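Local coordinates for protein dihydropteroate synthase (Stenotrophomonas maltophilia, PDB 7L6P) that probably catalyses the condensation of para-aminobenzoate with 6-hydroxymethyl-7,8-dihydropterin diphosphate to give 7,8-dihydropteroate, the precursor of folates, at residues Leu195-Gly200 with Leu221-Pro226; Gly137-Ala142 with Phe183-Ala188; Ala163-Asp168 with Gly204-His209; Pro14-Ala19 with Gly146-Leu151. One frame throughout, in Å; residues are numbered along the deposited sequence.

Contact 1: residues Leu195-Gly200 with Leu221-Pro226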
loop_
_atom_site.group_PDB
_atom_site.type_symbol
_atom_site.label_atom_id
_atom_site.label_comp_id
_atom_site.label_asym_id
_atom_site.label_seq_id
_atom_site.Cartn_x
_atom_site.Cartn_y
_atom_site.Cartn_z
ATOM N N LEU A 195 -23.315 10.310 -13.068
ATOM C CA LEU A 195 -22.331 9.649 -13.925
ATOM C C LEU A 195 -20.959 9.531 -13.261
ATOM O O LEU A 195 -20.436 10.493 -12.685
ATOM C CB LEU A 195 -22.192 10.389 -15.260
ATOM C CG LEU A 195 -23.447 10.253 -16.125
ATOM C CD1 LEU A 195 -23.542 11.366 -17.188
ATOM C CD2 LEU A 195 -23.485 8.866 -16.756
ATOM N N LEU A 196 -20.356 8.350 -13.403
ATOM C CA LEU A 196 -18.988 8.089 -12.993
ATOM C C LEU A 196 -18.277 7.437 -14.161
ATOM O O LEU A 196 -18.914 6.879 -15.053
ATOM C CB LEU A 196 -18.901 7.158 -11.770
ATOM C CG LEU A 196 -19.569 7.587 -10.467
ATOM C CD1 LEU A 196 -21.078 7.396 -10.541
ATOM C CD2 LEU A 196 -18.973 6.816 -9.276
ATOM N N ILE A 197 -16.947 7.497 -14.144
ATOM C CA ILE A 197 -16.132 6.788 -15.116
ATOM C C ILE A 197 -15.314 5.729 -14.392
ATOM O O ILE A 197 -15.034 5.812 -13.186
ATOM C CB ILE A 197 -15.203 7.726 -15.900
ATOM C CG1 ILE A 197 -14.321 8.489 -14.917
ATOM C CG2 ILE A 197 -16.046 8.688 -16.792
ATOM C CD1 ILE A 197 -13.237 9.293 -15.569
ATOM N N ASP A 198 -14.908 4.732 -15.166
ATOM C CA ASP A 198 -14.089 3.633 -14.695
ATOM C C ASP A 198 -13.142 3.277 -15.827
ATOM O O ASP A 198 -13.591 3.047 -16.961
ATOM C CB ASP A 198 -14.993 2.467 -14.312
ATOM C CG ASP A 198 -14.237 1.237 -13.850
ATOM O OD1 ASP A 198 -12.987 1.204 -13.922
ATOM O OD2 ASP A 198 -14.934 0.274 -13.449
ATOM N N LEU A 199 -11.836 3.250 -15.538
ATOM C CA LEU A 199 -10.886 3.018 -16.620
ATOM C C LEU A 199 -10.870 1.563 -17.073
ATOM O O LEU A 199 -10.326 1.268 -18.145
ATOM C CB LEU A 199 -9.488 3.485 -16.201
ATOM C CG LEU A 199 -9.350 4.978 -15.847
ATOM C CD1 LEU A 199 -7.905 5.354 -15.557
ATOM C CD2 LEU A 199 -9.943 5.878 -16.967
ATOM N N GLY A 200 -11.455 0.653 -16.291
ATOM C CA GLY A 200 -11.550 -0.743 -16.661
ATOM C C GLY A 200 -10.202 -1.431 -16.715
ATOM O O GLY A 200 -9.864 -2.072 -17.711
ATOM N N LEU A 221 -9.506 13.253 -14.536
ATOM C CA LEU A 221 -10.284 14.141 -13.684
ATOM C C LEU A 221 -10.841 15.315 -14.469
ATOM O O LEU A 221 -11.803 15.945 -14.023
ATOM C CB LEU A 221 -9.413 14.668 -12.538
ATOM C CG LEU A 221 -9.068 13.645 -11.463
ATOM C CD1 LEU A 221 -8.157 14.288 -10.454
ATOM C CD2 LEU A 221 -10.328 13.073 -10.821
ATOM N N GLU A 222 -10.255 15.614 -15.631
ATOM C CA GLU A 222 -10.756 16.708 -16.459
ATOM C C GLU A 222 -12.144 16.398 -17.002
ATOM O O GLU A 222 -12.848 17.306 -17.421
ATOM C CB GLU A 222 -9.777 17.031 -17.583
ATOM N N LEU A 223 -12.526 15.123 -17.090
ATOM C CA LEU A 223 -13.904 14.801 -17.466
ATOM C C LEU A 223 -14.927 15.324 -16.454
ATOM O O LEU A 223 -16.108 15.409 -16.787
ATOM C CB LEU A 223 -14.066 13.289 -17.663
ATOM C CG LEU A 223 -13.200 12.838 -18.833
ATOM C CD1 LEU A 223 -13.134 11.297 -19.033
ATOM C CD2 LEU A 223 -13.694 13.540 -20.087
ATOM N N GLY A 224 -14.516 15.647 -15.229
ATOM C CA GLY A 224 -15.417 16.251 -14.269
ATOM C C GLY A 224 -16.405 15.327 -13.591
ATOM O O GLY A 224 -17.400 15.810 -13.051
ATOM N N VAL A 225 -16.175 14.016 -13.599
ATOM C CA VAL A 225 -17.047 13.056 -12.924
ATOM C C VAL A 225 -16.180 12.199 -12.014
ATOM O O VAL A 225 -14.980 12.021 -12.273
ATOM C CB VAL A 225 -17.809 12.160 -13.935
ATOM C CG1 VAL A 225 -18.808 12.958 -14.736
ATOM C CG2 VAL A 225 -16.834 11.486 -14.850
ATOM N N PRO A 226 -16.763 11.623 -10.964
ATOM C CA PRO A 226 -15.986 10.737 -10.092
ATOM C C PRO A 226 -15.434 9.537 -10.853
ATOM O O PRO A 226 -16.049 9.022 -11.797
ATOM C CB PRO A 226 -16.999 10.303 -9.024
ATOM C CG PRO A 226 -18.027 11.408 -9.006
ATOM C CD PRO A 226 -18.117 11.878 -10.443
#
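The carbonyl oxygen of Pro226 takes a hydrogen bond from Ile197 N, 2.9 Å between Ile197 N and Pro226 O, with the N-H pointing almost straight at the acceptor (165°) and lying nearly along the C=O axis. The same oxygen also has a CA-H...O contact, Leu196 CA to Pro226 O at 3.3 Å. Pro226, just ahead of strand 227-229, has no N-H, and its CD lies 3.5 Å from Leu195 O. The side chains around this bond are apolar: Leu196, Ile197, Leu223, Val225 and the Pro226 ring. Leu196 crosses that ring at about a right angle, its CG 4.0 Å from Pro226 CB. In Ile197 a chi1 of 57° puts CG1 in the crowded position between backbone N and carbonyl carbon, beside Pro226 O and near Val225 CG2. Its other branch, CG2, anti to the carbonyl carbon, meets Val225 CG2 at 3.5 Å. The far end of Ile197, CD1, reaches Leu223 CD1 at 4.0 Å, crossing that side chain too. Val225 CB lies 3.4 Å from Leu195 O. Gly224, with its positive phi, carries the chain from the 3-10 segment 221-223 toward Val225. Strand 195-198 lies between strands 149-152 and 227-229 of the parallel barrel, bonded to Leu151 and Leu228, while Leu178 and Val179 of helix 170-188 cover Ile197 and Leu223 from outside.

Contact 2: residues Gly137-Ala142 with Phe183-Ala188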
loop_
_atom_site.group_PDB
_atom_site.type_symbol
_atom_site.label_atom_id
_atom_site.label_comp_id
_atom_site.label_asym_id
_atom_site.label_seq_id
_atom_site.Cartn_x
_atom_site.Cartn_y
_atom_site.Cartn_z
ATOM N N GLY A 137 -30.412 -1.105 -25.667
ATOM C CA GLY A 137 -31.388 -0.677 -24.674
ATOM C C GLY A 137 -30.827 -0.232 -23.330
ATOM O O GLY A 137 -31.591 0.237 -22.479
ATOM N N ALA A 138 -29.536 -0.416 -23.082
ATOM C CA ALA A 138 -28.975 -0.104 -21.772
ATOM C C ALA A 138 -29.008 1.393 -21.483
ATOM O O ALA A 138 -29.306 1.819 -20.357
ATOM C CB ALA A 138 -27.541 -0.619 -21.702
ATOM N N LEU A 139 -28.669 2.198 -22.487
ATOM C CA LEU A 139 -28.586 3.637 -22.308
ATOM C C LEU A 139 -29.905 4.208 -21.800
ATOM O O LEU A 139 -29.940 4.917 -20.787
ATOM C CB LEU A 139 -28.177 4.264 -23.632
ATOM C CG LEU A 139 -27.618 5.668 -23.664
ATOM C CD1 LEU A 139 -26.415 5.750 -22.755
ATOM C CD2 LEU A 139 -27.258 6.007 -25.111
ATOM N N ASP A 140 -31.005 3.904 -22.490
ATOM C CA ASP A 140 -32.299 4.446 -22.087
ATOM C C ASP A 140 -32.783 3.833 -20.784
ATOM O O ASP A 140 -33.421 4.518 -19.974
ATOM C CB ASP A 140 -33.345 4.224 -23.177
ATOM C CG ASP A 140 -33.129 5.103 -24.384
ATOM O OD1 ASP A 140 -32.522 6.185 -24.217
ATOM O OD2 ASP A 140 -33.608 4.732 -25.490
ATOM N N ALA A 141 -32.505 2.547 -20.567
ATOM C CA ALA A 141 -33.026 1.893 -19.375
ATOM C C ALA A 141 -32.414 2.500 -18.122
ATOM O O ALA A 141 -33.130 2.823 -17.171
ATOM C CB ALA A 141 -32.761 0.386 -19.447
ATOM N N ALA A 142 -31.092 2.684 -18.123
ATOM C CA ALA A 142 -30.382 3.249 -16.978
ATOM C C ALA A 142 -30.721 4.728 -16.763
ATOM O O ALA A 142 -30.740 5.209 -15.616
ATOM C CB ALA A 142 -28.882 3.056 -17.170
ATOM N N PHE A 183 -21.129 11.792 -23.520
ATOM C CA PHE A 183 -22.019 12.549 -24.399
ATOM C C PHE A 183 -23.268 11.759 -24.750
ATOM O O PHE A 183 -24.371 12.312 -24.762
ATOM C CB PHE A 183 -21.320 12.997 -25.677
ATOM C CG PHE A 183 -22.237 13.740 -26.607
ATOM C CD1 PHE A 183 -22.516 15.083 -26.388
ATOM C CD2 PHE A 183 -22.830 13.100 -27.689
ATOM C CE1 PHE A 183 -23.372 15.782 -27.216
ATOM C CE2 PHE A 183 -23.678 13.768 -28.522
ATOM C CZ PHE A 183 -23.959 15.137 -28.295
ATOM N N ALA A 184 -23.117 10.475 -25.079
ATOM C CA ALA A 184 -24.296 9.672 -25.376
ATOM C C ALA A 184 -25.215 9.606 -24.161
ATOM O O ALA A 184 -26.439 9.723 -24.289
ATOM C CB ALA A 184 -23.882 8.270 -25.832
ATOM N N ALA A 185 -24.640 9.446 -22.965
ATOM C CA ALA A 185 -25.453 9.508 -21.755
ATOM C C ALA A 185 -26.102 10.880 -21.607
ATOM O O ALA A 185 -27.278 10.986 -21.236
ATOM C CB ALA A 185 -24.601 9.176 -20.537
ATOM N N GLU A 186 -25.339 11.946 -21.868
ATOM C CA GLU A 186 -25.901 13.289 -21.843
ATOM C C GLU A 186 -27.112 13.377 -22.775
ATOM O O GLU A 186 -28.174 13.873 -22.385
ATOM C CB GLU A 186 -24.834 14.314 -22.251
ATOM C CG GLU A 186 -25.367 15.772 -22.327
ATOM C CD GLU A 186 -24.329 16.833 -22.780
ATOM O OE1 GLU A 186 -23.106 16.546 -22.880
ATOM O OE2 GLU A 186 -24.754 18.000 -23.017
ATOM N N MET A 187 -26.985 12.851 -24.000
ATOM C CA MET A 187 -28.109 12.894 -24.940
ATOM C C MET A 187 -29.281 12.034 -24.483
ATOM O O MET A 187 -30.433 12.346 -24.806
ATOM C CB MET A 187 -27.677 12.482 -26.350
ATOM C CG MET A 187 -26.895 13.537 -27.082
ATOM S SD MET A 187 -27.759 15.140 -27.032
ATOM C CE MET A 187 -26.570 15.977 -25.988
ATOM N N ALA A 188 -29.022 10.950 -23.760
ATOM C CA ALA A 188 -30.104 10.107 -23.270
ATOM C C ALA A 188 -30.835 10.705 -22.067
ATOM O O ALA A 188 -31.840 10.137 -21.625
ATOM C CB ALA A 188 -29.557 8.716 -22.923
#
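Leu139 carries this helix-to-helix contact, spreading its isobutyl group over three alanines of helix 170-188. Its CG meets Ala188 CB at 3.7 Å. From there the two methyls diverge. Leu139 CD1 comes to 4.0 Å from Ala185 CA. Leu139 CD2 lies against Ala184, 4.1 Å from Ala184 CB and close to the carbonyl oxygen of the same residue. In Leu139, CG stands anti to the backbone N (chi1 -162°), which carries the branch point out to Ala188. The alanines suit the place because each offers a single methyl or a stretch of bare backbone, against which one leucine can lie broadly. Beside it, Asp140 adds a marginal contact at the exposed border, with OD1 4.1 Å from Ala188 CB; no hydrogen bond joins the two segments.

What positions these groups is the helical backbone on each side. Gly137, whose positive phi suits a residue without a side chain, is the N-cap of helix 138-145, and its O accepts from Ala141 N. Ala184 and Ala188, one turn apart and joined by the bond from Ala188 N to Ala184 O, turn their methyls to the same leucine. The short segments approach to 9.7 Å between axes, crossing at -54°. Farther out, Leu133 packs on Leu139, and Phe190 touches both Ala142 and Ala185. The contact thus joins two successive outer helices of the barrel, with helix 113-121 flanking Ala141 and Ala142.

Contact 3: residues Ala163-Asp168 with Gly204-His209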
loop_
_atom_site.group_PDB
_atom_site.type_symbol
_atom_site.label_atom_id
_atom_site.label_comp_id
_atom_site.label_asym_id
_atom_site.label_seq_id
_atom_site.Cartn_x
_atom_site.Cartn_y
_atom_site.Cartn_z
ATOM N N ALA A 163 -7.809 -11.363 -26.757
ATOM C CA ALA A 163 -6.605 -12.129 -26.447
ATOM C C ALA A 163 -5.354 -11.259 -26.542
ATOM O O ALA A 163 -4.491 -11.301 -25.656
ATOM C CB ALA A 163 -6.498 -13.342 -27.377
ATOM N N ASP A 164 -5.221 -10.491 -27.630
ATOM C CA ASP A 164 -4.110 -9.555 -27.817
ATOM C C ASP A 164 -4.614 -8.122 -27.879
ATOM O O ASP A 164 -4.806 -7.566 -28.969
ATOM C CB ASP A 164 -3.293 -9.899 -29.060
ATOM C CG ASP A 164 -2.274 -10.980 -28.787
ATOM O OD1 ASP A 164 -1.564 -10.869 -27.758
ATOM O OD2 ASP A 164 -2.175 -11.939 -29.585
ATOM N N PRO A 165 -4.787 -7.468 -26.739
ATOM C CA PRO A 165 -5.236 -6.074 -26.759
ATOM C C PRO A 165 -4.152 -5.173 -27.326
ATOM O O PRO A 165 -2.962 -5.385 -27.091
ATOM C CB PRO A 165 -5.497 -5.772 -25.280
ATOM C CG PRO A 165 -5.590 -7.140 -24.606
ATOM C CD PRO A 165 -4.664 -8.002 -25.374
ATOM N N HIS A 166 -4.569 -4.157 -28.069
ATOM C CA HIS A 166 -3.635 -3.238 -28.703
ATOM C C HIS A 166 -4.177 -1.812 -28.644
ATOM O O HIS A 166 -5.385 -1.580 -28.731
ATOM C CB HIS A 166 -3.347 -3.615 -30.164
ATOM C CG HIS A 166 -2.777 -2.481 -30.964
ATOM N ND1 HIS A 166 -1.467 -2.060 -30.836
ATOM C CD2 HIS A 166 -3.355 -1.643 -31.863
ATOM C CE1 HIS A 166 -1.260 -1.029 -31.642
ATOM N NE2 HIS A 166 -2.388 -0.757 -32.276
ATOM N N TYR A 167 -3.261 -0.860 -28.479
ATOM C CA TYR A 167 -3.596 0.557 -28.457
ATOM C C TYR A 167 -2.441 1.330 -29.063
ATOM O O TYR A 167 -1.295 1.136 -28.659
ATOM C CB TYR A 167 -3.827 1.057 -27.034
ATOM C CG TYR A 167 -4.969 0.417 -26.291
ATOM C CD1 TYR A 167 -6.255 0.927 -26.388
ATOM C CD2 TYR A 167 -4.754 -0.671 -25.452
ATOM C CE1 TYR A 167 -7.298 0.365 -25.685
ATOM C CE2 TYR A 167 -5.795 -1.252 -24.766
ATOM C CZ TYR A 167 -7.067 -0.731 -24.889
ATOM O OH TYR A 167 -8.118 -1.290 -24.188
ATOM N N ASP A 168 -2.733 2.222 -30.000
ATOM C CA ASP A 168 -1.718 3.189 -30.393
ATOM C C ASP A 168 -1.386 4.091 -29.213
ATOM O O ASP A 168 -0.219 4.405 -28.960
ATOM C CB ASP A 168 -2.207 4.029 -31.567
ATOM C CG ASP A 168 -2.436 3.212 -32.814
ATOM O OD1 ASP A 168 -1.679 2.229 -33.038
ATOM O OD2 ASP A 168 -3.380 3.563 -33.574
ATOM N N GLY A 204 -9.440 -5.847 -21.711
ATOM C CA GLY A 204 -8.846 -5.532 -22.991
ATOM C C GLY A 204 -7.569 -4.746 -22.821
ATOM O O GLY A 204 -7.302 -3.834 -23.614
ATOM N N LYS A 205 -6.745 -5.107 -21.827
ATOM C CA LYS A 205 -5.524 -4.367 -21.539
ATOM C C LYS A 205 -4.421 -5.297 -21.065
ATOM O O LYS A 205 -4.646 -6.162 -20.216
ATOM C CB LYS A 205 -5.779 -3.294 -20.474
ATOM C CG LYS A 205 -6.549 -2.100 -21.001
ATOM C CD LYS A 205 -7.490 -1.549 -19.944
ATOM C CE LYS A 205 -8.504 -0.596 -20.560
ATOM N NZ LYS A 205 -9.902 -1.021 -20.272
ATOM N N THR A 206 -3.220 -5.093 -21.596
ATOM C CA THR A 206 -2.056 -5.760 -21.041
ATOM C C THR A 206 -1.691 -5.157 -19.686
ATOM O O THR A 206 -2.218 -4.113 -19.264
ATOM C CB THR A 206 -0.852 -5.625 -21.972
ATOM O OG1 THR A 206 -0.467 -4.238 -22.044
ATOM C CG2 THR A 206 -1.121 -6.194 -23.336
ATOM N N THR A 207 -0.757 -5.817 -18.991
ATOM C CA THR A 207 -0.248 -5.213 -17.763
ATOM C C THR A 207 0.370 -3.850 -18.052
ATOM O O THR A 207 0.187 -2.903 -17.279
ATOM C CB THR A 207 0.766 -6.131 -17.085
ATOM O OG1 THR A 207 0.123 -7.346 -16.699
ATOM C CG2 THR A 207 1.377 -5.452 -15.855
ATOM N N ALA A 208 1.061 -3.717 -19.187
ATOM C CA ALA A 208 1.664 -2.439 -19.562
ATOM C C ALA A 208 0.596 -1.372 -19.763
ATOM O O ALA A 208 0.750 -0.238 -19.300
ATOM C CB ALA A 208 2.507 -2.600 -20.833
ATOM N N HIS A 209 -0.487 -1.713 -20.470
ATOM C CA HIS A 209 -1.585 -0.770 -20.642
ATOM C C HIS A 209 -2.134 -0.347 -19.291
ATOM O O HIS A 209 -2.431 0.840 -19.078
ATOM C CB HIS A 209 -2.701 -1.378 -21.497
ATOM C CG HIS A 209 -2.263 -1.773 -22.874
ATOM N ND1 HIS A 209 -2.785 -2.866 -23.535
ATOM C CD2 HIS A 209 -1.342 -1.235 -23.707
ATOM C CE1 HIS A 209 -2.216 -2.973 -24.724
ATOM N NE2 HIS A 209 -1.335 -1.997 -24.852
HETATM O O HOH W 1 -0.288 -1.939 -27.632
#
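Tyr167 packs against His209, a residue of the capping box that starts helix 207-215. Both segments lie in the connections after barrel strands 149-152 and 195-198, the second running into that helix, at the end where TIM barrels carry their active sites.

The aromatic contact is edge-to-face. Tyr167 turns its edge to His209, with planes at 86°, and CD2 stands 3.4 Å above the imidazole plane, over its centre; Thr206 OG1 lies on the opposite face. A phenol suits this place because its ring packs while its hydroxyl bonds.

In van der Waals contact, Pro165 lays CB and CG on the Gly204-Lys205 peptide, CB coming to 3.1 Å from Gly204 O. Pro165 O meets the imidazole at its edge, 3.5 Å from His209 CE1. Lys205 CG sits 3.6 Å from Tyr167 OH.

Hydrogen bonds complete the contact. In the box, His209 N donates to Thr206 OG1, while Thr206 N donates back to His209 ND1 from 36° outside the imidazole plane. The kinked chain of Lys205 runs to Gly200 O, Leu199 O, Phe203 O and His153 ND1. A water bridges the segments, accepting from Tyr167 N and bonding to His209 NE2. Gly204 O receives Tyr167 OH at 2.7 Å, the donor 39° above the carbonyl plane.

Contact 4: residues Pro14-Ala19 with Gly146-Leu151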
loop_
_atom_site.group_PDB
_atom_site.type_symbol
_atom_site.label_atom_id
_atom_site.label_comp_id
_atom_site.label_asym_id
_atom_site.label_seq_id
_atom_site.Cartn_x
_atom_site.Cartn_y
_atom_site.Cartn_z
ATOM N N PRO A 14 -18.087 16.561 -3.564
ATOM C CA PRO A 14 -19.235 16.011 -4.285
ATOM C C PRO A 14 -19.784 14.789 -3.577
ATOM O O PRO A 14 -19.194 14.237 -2.650
ATOM C CB PRO A 14 -18.653 15.643 -5.654
ATOM C CG PRO A 14 -17.220 15.374 -5.384
ATOM C CD PRO A 14 -16.815 16.312 -4.263
ATOM N N GLN A 15 -20.915 14.324 -4.080
ATOM C CA GLN A 15 -21.544 13.165 -3.482
ATOM C C GLN A 15 -22.480 12.532 -4.496
ATOM O O GLN A 15 -22.984 13.196 -5.404
ATOM C CB GLN A 15 -22.310 13.557 -2.226
ATOM C CG GLN A 15 -23.170 14.773 -2.454
ATOM C CD GLN A 15 -24.083 15.041 -1.291
ATOM O OE1 GLN A 15 -25.212 14.548 -1.255
ATOM N NE2 GLN A 15 -23.599 15.812 -0.317
ATOM N N LEU A 16 -22.723 11.247 -4.310
ATOM C CA LEU A 16 -23.699 10.517 -5.096
ATOM C C LEU A 16 -24.964 10.348 -4.274
ATOM O O LEU A 16 -24.897 9.950 -3.102
ATOM C CB LEU A 16 -23.154 9.150 -5.507
ATOM C CG LEU A 16 -21.864 9.189 -6.311
ATOM C CD1 LEU A 16 -21.440 7.788 -6.608
ATOM C CD2 LEU A 16 -22.094 9.947 -7.596
ATOM N N ASP A 17 -26.107 10.643 -4.888
ATOM C CA ASP A 17 -27.403 10.278 -4.322
ATOM C C ASP A 17 -27.794 8.931 -4.911
ATOM O O ASP A 17 -28.356 8.852 -6.007
ATOM C CB ASP A 17 -28.448 11.346 -4.606
ATOM C CG ASP A 17 -29.729 11.130 -3.816
ATOM O OD1 ASP A 17 -30.049 9.963 -3.506
ATOM O OD2 ASP A 17 -30.404 12.126 -3.479
ATOM N N CYS A 18 -27.502 7.867 -4.169
ATOM C CA CYS A 18 -27.727 6.498 -4.620
ATOM C C CYS A 18 -29.118 6.052 -4.187
ATOM O O CYS A 18 -29.299 5.284 -3.238
ATOM C CB CYS A 18 -26.637 5.579 -4.079
ATOM S SG CYS A 18 -24.987 5.949 -4.731
ATOM N N ALA A 19 -30.119 6.540 -4.920
ATOM C CA ALA A 19 -31.527 6.265 -4.638
ATOM C C ALA A 19 -31.866 6.589 -3.188
ATOM O O ALA A 19 -32.524 5.821 -2.485
ATOM C CB ALA A 19 -31.882 4.816 -4.967
ATOM N N GLY A 146 -32.691 6.580 -12.821
ATOM C CA GLY A 146 -32.344 7.710 -11.986
ATOM C C GLY A 146 -31.227 7.459 -10.993
ATOM O O GLY A 146 -30.984 8.310 -10.131
ATOM N N VAL A 147 -30.536 6.327 -11.070
ATOM C CA VAL A 147 -29.449 6.079 -10.127
ATOM C C VAL A 147 -28.111 6.356 -10.800
ATOM O O VAL A 147 -28.005 6.270 -12.030
ATOM C CB VAL A 147 -29.521 4.652 -9.577
ATOM C CG1 VAL A 147 -30.876 4.416 -8.955
ATOM C CG2 VAL A 147 -29.264 3.642 -10.696
ATOM N N PRO A 148 -27.065 6.669 -10.044
ATOM C CA PRO A 148 -25.743 6.861 -10.660
ATOM C C PRO A 148 -25.278 5.621 -11.413
ATOM O O PRO A 148 -25.628 4.490 -11.074
ATOM C CB PRO A 148 -24.839 7.165 -9.456
ATOM C CG PRO A 148 -25.771 7.795 -8.455
ATOM C CD PRO A 148 -27.077 7.061 -8.624
ATOM N N VAL A 149 -24.516 5.844 -12.481
ATOM C CA VAL A 149 -24.082 4.771 -13.372
ATOM C C VAL A 149 -22.593 4.937 -13.639
ATOM O O VAL A 149 -22.123 6.043 -13.929
ATOM C CB VAL A 149 -24.865 4.751 -14.704
ATOM C CG1 VAL A 149 -24.300 3.665 -15.621
ATOM C CG2 VAL A 149 -26.366 4.540 -14.478
ATOM N N VAL A 150 -21.850 3.847 -13.525
ATOM C CA VAL A 150 -20.420 3.842 -13.804
ATOM C C VAL A 150 -20.203 3.462 -15.266
ATOM O O VAL A 150 -20.555 2.357 -15.686
ATOM C CB VAL A 150 -19.691 2.862 -12.877
ATOM C CG1 VAL A 150 -18.223 2.900 -13.144
ATOM C CG2 VAL A 150 -19.977 3.211 -11.439
ATOM N N LEU A 151 -19.593 4.356 -16.033
ATOM C CA LEU A 151 -19.238 4.057 -17.411
ATOM C C LEU A 151 -17.821 3.494 -17.417
ATOM O O LEU A 151 -16.845 4.229 -17.216
ATOM C CB LEU A 151 -19.346 5.296 -18.290
ATOM C CG LEU A 151 -20.706 6.004 -18.239
ATOM C CD1 LEU A 151 -20.727 7.239 -19.151
ATOM C CD2 LEU A 151 -21.850 5.051 -18.559
#
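Pro148 turns CG and CD of its ring to Leu16, Asp17 and Cys18. CD lies 3.4 Å from Asp17 O and 4.1 Å from Cys18 CA, while CG meets Leu16 CB at 4.2 Å and Cys18 SG at the same distance. Three consecutive residues therefore gather about one compact ring, and no hydrogen bond crosses between the segments. Proline suits the spot: it is apolar, and it presents CD where another residue would carry an N-H. Beyond the ring, Ala19 CB touches Val147 CG1 at 4.1 Å. Val147 sets CG1 anti to its carbonyl carbon, beside the backbone N (chi1 -56°), which brings this methyl to Ala19 CB.

The backbone of residues 14-19 bends where it meets Pro148. Cys18 is the centre of an inverse gamma turn, in which Ala19 N makes a weak bond to Asp17 O, the oxygen that also faces the proline ring. Asp17 OD1 accepts from Gly20 N, bracing the turn that leads into strand 21-24; Ala19 takes positive phi there, a conformation less easy for a residue with a CB than for glycine. Leu16, buried, packs on Met126 and Leu196 as well as on Leu23 of the partner strand. The arrangement is that of an N-terminal beta hairpin lying across the bottom of a TIM barrel, covering the end where strands such as 149-152 begin, consistent with the DHPS fold.

In the fold
All four contacts belong to one eight-stranded parallel barrel and its surroundings. Contacts 3 and 4 lie on opposite sides of the chain's centre, their centres 29 Å apart. Contacts 1 and 4, their centres 12 Å apart, share the sheet, strands 195-198 and 149-152 being hydrogen-bonded neighbours. Contact 2, on the outer helices, touches both through Ala185 on Leu195 and Ala142 on Val149. Along the chain contact 4 closes before contacts 3 and 1 open, and contact 2 closes before contact 1; the segments of contact 2 alternate with those of contacts 3 and 4, as do those of contacts 1 and 3, joined by Lys205. The hairpin thus closes the end where strands begin, while contact 3 lies at the end where TIM barrels carry their active sites.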